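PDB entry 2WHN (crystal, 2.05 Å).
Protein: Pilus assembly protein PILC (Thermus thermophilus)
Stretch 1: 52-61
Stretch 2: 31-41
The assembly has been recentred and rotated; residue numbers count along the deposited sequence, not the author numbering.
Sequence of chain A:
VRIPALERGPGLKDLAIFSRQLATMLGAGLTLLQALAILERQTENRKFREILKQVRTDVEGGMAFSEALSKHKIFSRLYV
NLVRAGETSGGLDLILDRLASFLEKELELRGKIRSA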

# COMPACT_ATOMS: atom_id res chain seq x y z
N LEU A 52 -5.25 5.89 -0.65
CA LEU A 52 -3.92 6.03 -1.21
C LEU A 52 -3.59 7.48 -1.55
O LEU A 52 -2.44 7.90 -1.43
CB LEU A 52 -3.76 5.14 -2.45
CG LEU A 52 -3.85 3.64 -2.15
CD1 LEU A 52 -3.79 2.84 -3.44
CD2 LEU A 52 -2.73 3.22 -1.19
N LYS A 53 -4.60 8.24 -1.93
CA LYS A 53 -4.42 9.68 -2.13
C LYS A 53 -4.03 10.37 -0.82
O LYS A 53 -3.21 11.29 -0.80
CB LYS A 53 -5.68 10.32 -2.72
CG LYS A 53 -6.03 9.79 -4.10
CD LYS A 53 -7.27 10.46 -4.68
CE LYS A 53 -7.67 9.79 -5.99
NZ LYS A 53 -8.73 10.54 -6.71
N GLN A 54 -4.62 9.91 0.28
CA GLN A 54 -4.27 10.45 1.59
C GLN A 54 -2.86 10.02 2.00
O GLN A 54 -2.12 10.80 2.60
CB GLN A 54 -5.29 10.03 2.64
CG GLN A 54 -4.95 10.49 4.05
CD GLN A 54 -5.04 12.00 4.21
OE1 GLN A 54 -6.10 12.59 4.01
NE2 GLN A 54 -3.92 12.63 4.56
N VAL A 55 -2.48 8.80 1.66
CA VAL A 55 -1.14 8.31 1.97
C VAL A 55 -0.08 9.10 1.20
O VAL A 55 0.94 9.50 1.77
CB VAL A 55 -0.98 6.81 1.64
CG1 VAL A 55 0.48 6.39 1.77
CG2 VAL A 55 -1.86 5.97 2.55
N ARG A 56 -0.34 9.33 -0.08
CA ARG A 56 0.60 10.07 -0.92
C ARG A 56 0.71 11.53 -0.48
O ARG A 56 1.79 12.11 -0.49
CB ARG A 56 0.17 10.00 -2.39
CG ARG A 56 1.02 10.84 -3.32
CD ARG A 56 0.67 10.58 -4.77
NE ARG A 56 0.97 11.72 -5.63
CZ ARG A 56 0.37 12.90 -5.55
NH1 ARG A 56 -0.55 13.12 -4.62
NH2 ARG A 56 0.70 13.87 -6.40
N THR A 57 -0.43 12.13 -0.16
CA THR A 57 -0.46 13.50 0.37
C THR A 57 0.39 13.60 1.63
O THR A 57 1.17 14.53 1.78
CB THR A 57 -1.89 13.92 0.70
OG1 THR A 57 -2.72 13.73 -0.46
CG2 THR A 57 -1.94 15.40 1.10
N ASP A 58 0.19 12.66 2.55
CA ASP A 58 0.91 12.65 3.81
C ASP A 58 2.41 12.54 3.58
O ASP A 58 3.19 13.28 4.18
CB ASP A 58 0.43 11.49 4.69
CG ASP A 58 -0.93 11.75 5.31
OD1 ASP A 58 -1.44 12.88 5.17
OD2 ASP A 58 -1.49 10.83 5.95
N VAL A 59 2.82 11.62 2.71
CA VAL A 59 4.24 11.40 2.43
C VAL A 59 4.87 12.59 1.71
O VAL A 59 6.00 12.99 2.00
CB VAL A 59 4.47 10.13 1.59
CG1 VAL A 59 5.95 9.96 1.30
CG2 VAL A 59 3.91 8.91 2.33
N GLU A 60 4.16 13.14 0.74
CA GLU A 60 4.64 14.33 0.04
C GLU A 60 4.88 15.49 1.02
O GLU A 60 5.74 16.33 0.79
CB GLU A 60 3.67 14.74 -1.06
CG GLU A 60 4.23 15.79 -2.01
CD GLU A 60 3.31 16.07 -3.18
OE1 GLU A 60 3.33 15.29 -4.17
OE2 GLU A 60 2.55 17.05 -3.12
N GLY A 61 4.12 15.51 2.11
CA GLY A 61 4.25 16.55 3.13
C GLY A 61 5.42 16.32 4.08
O GLY A 61 5.76 17.19 4.88
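Stretch 2, residues 31-41: TLLQALAILER

Stretch 2 is mostly helical, with residues 32-39 forming a helix that packs against helix 52-60 of stretch 1. The two run nearly antiparallel. The angle between their N-to-C directions is 155°, the signed crossing angle is -155°, and the axes approach to 9.7 Å. The backbones come nearest at Leu36 and Arg56, whose CA atoms are 6.1 Å apart. Because of the direction, the start of stretch 2 meets the end of stretch 1, and the later residues meet its beginning. The contact buries 557 Å², both sides summed, and no hydrogen bond crosses it.

Thr31 is the N-cap and does not touch stretch 1. Its OG1 accepts from Gln34 N at 3.2 Å. In return, Thr31 N donates to Gln34 OE1 at 3.0 Å. The helix then starts with Leu32, phi/psi -52/-49. Its CA-to-CB bond points toward stretch 1, and its CD2 lies 4.2 Å from Val59 CG1.

Leu33 has its CA-to-CB bond sideways, but its chi1 m, chi2 t conformation brings the end of the side chain nearer. CD2 packs 4.0 Å from Val59 CG1 and 3.9 Å from Arg56 O. CD1 lies 3.9 Å from Glu60 CA. Leu33 thus covers one turn of the facing helix, from Arg56 to Glu60.

Gln34 points away, and Ala35 is out of reach. Leu36 is buried and points toward stretch 1, rotamer m, t. Its CB is 4.1 Å from Arg56 CD, and its backbone C is 3.9 Å from the same atom. The aliphatic part of the arginine packs against the helix here, across its axis rather than along it. Ala37 is directed sideways; its small CB lies 3.4 Å from Arg56 NE, obliquely to the guanidinium.

Ile38 points away. The CA-to-CB bond of Leu39 points toward stretch 1, but Leu39 CB stays 5.1 Å from Leu52 CD1, beyond contact distance.

Glu40 points toward stretch 1 and is covered more than any other residue of stretch 2. Its chi1 is p and its chi2 t. OE2 lies over one face of the Arg56 guanidinium, 3.5 Å from NE, in a salt bridge. The oxygen is well out of the guanidinium plane, so the attraction is of charges only and no N-H points at it. OE1 of Glu40 sits 3.4 Å from Arg56 CD and 3.6 Å from Lys53 CG. The CA-to-CB bond of Arg41 points away; the end of its side chain comes nearer but makes no contact.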

# COMPACT_ATOMS: atom_id res chain seq x y z
N THR A 31 11.01 6.19 -7.62
CA THR A 31 10.90 6.58 -6.21
C THR A 31 9.53 6.24 -5.63
O THR A 31 8.56 6.05 -6.37
CB THR A 31 11.15 8.09 -6.00
OG1 THR A 31 10.07 8.84 -6.55
CG2 THR A 31 12.46 8.53 -6.64
N LEU A 32 9.46 6.21 -4.31
CA LEU A 32 8.20 5.97 -3.62
C LEU A 32 7.09 6.90 -4.10
O LEU A 32 5.98 6.44 -4.38
CB LEU A 32 8.39 6.12 -2.11
CG LEU A 32 7.12 5.95 -1.28
CD1 LEU A 32 6.55 4.56 -1.47
CD2 LEU A 32 7.40 6.22 0.20
N LEU A 33 7.37 8.19 -4.17
CA LEU A 33 6.34 9.18 -4.51
C LEU A 33 5.93 9.11 -5.98
O LEU A 33 4.76 9.30 -6.31
CB LEU A 33 6.80 10.60 -4.16
CG LEU A 33 6.50 11.05 -2.72
CD1 LEU A 33 7.02 12.47 -2.46
CD2 LEU A 33 5.01 10.96 -2.42
N GLN A 34 6.90 8.87 -6.85
CA GLN A 34 6.58 8.58 -8.25
C GLN A 34 5.62 7.39 -8.35
O GLN A 34 4.61 7.46 -9.05
CB GLN A 34 7.85 8.31 -9.05
CG GLN A 34 8.62 9.56 -9.41
CD GLN A 34 10.06 9.27 -9.79
OE1 GLN A 34 10.46 8.11 -9.89
NE2 GLN A 34 10.83 10.32 -10.01
N ALA A 35 5.93 6.31 -7.63
CA ALA A 35 5.12 5.09 -7.69
C ALA A 35 3.71 5.33 -7.17
O ALA A 35 2.73 4.87 -7.77
CB ALA A 35 5.79 3.97 -6.90
N LEU A 36 3.60 6.06 -6.06
CA LEU A 36 2.30 6.31 -5.45
C LEU A 36 1.39 7.14 -6.36
O LEU A 36 0.19 6.88 -6.43
CB LEU A 36 2.46 6.98 -4.09
CG LEU A 36 3.11 6.13 -3.00
CD1 LEU A 36 3.42 6.96 -1.77
CD2 LEU A 36 2.22 4.94 -2.63
N ALA A 37 1.95 8.12 -7.05
CA ALA A 37 1.18 8.96 -7.95
C ALA A 37 0.60 8.16 -9.12
O ALA A 37 -0.51 8.42 -9.58
CB ALA A 37 2.02 10.11 -8.47
N ILE A 38 1.37 7.19 -9.60
CA ILE A 38 0.92 6.30 -10.67
C ILE A 38 -0.14 5.35 -10.14
O ILE A 38 -1.17 5.12 -10.80
CB ILE A 38 2.09 5.48 -11.25
CG1 ILE A 38 3.01 6.37 -12.09
CG2 ILE A 38 1.57 4.29 -12.05
CD1 ILE A 38 4.48 6.00 -11.97
N LEU A 39 0.10 4.82 -8.94
CA LEU A 39 -0.79 3.85 -8.32
C LEU A 39 -2.15 4.46 -7.99
O LEU A 39 -3.18 3.79 -8.11
CB LEU A 39 -0.17 3.30 -7.03
CG LEU A 39 0.78 2.13 -7.26
CD1 LEU A 39 1.22 1.52 -5.94
CD2 LEU A 39 0.11 1.10 -8.16
N GLU A 40 -2.13 5.69 -7.49
CA GLU A 40 -3.34 6.37 -7.06
C GLU A 40 -4.26 6.63 -8.24
O GLU A 40 -5.42 7.01 -8.07
CB GLU A 40 -3.00 7.69 -6.36
CG GLU A 40 -2.81 8.87 -7.31
CD GLU A 40 -2.49 10.16 -6.59
OE1 GLU A 40 -2.66 10.23 -5.35
OE2 GLU A 40 -2.06 11.13 -7.27
N ARG A 41 -3.74 6.44 -9.45
CA ARG A 41 -4.54 6.61 -10.66
C ARG A 41 -4.99 5.27 -11.22
O ARG A 41 -5.92 5.22 -12.03
CB ARG A 41 -3.76 7.40 -11.72
CG ARG A 41 -3.80 8.91 -11.52
CD ARG A 41 -3.34 9.65 -12.77
NE ARG A 41 -1.97 9.29 -13.14
CZ ARG A 41 -0.90 9.71 -12.49
NH1 ARG A 41 -1.02 10.50 -11.43
NH2 ARG A 41 0.31 9.34 -12.89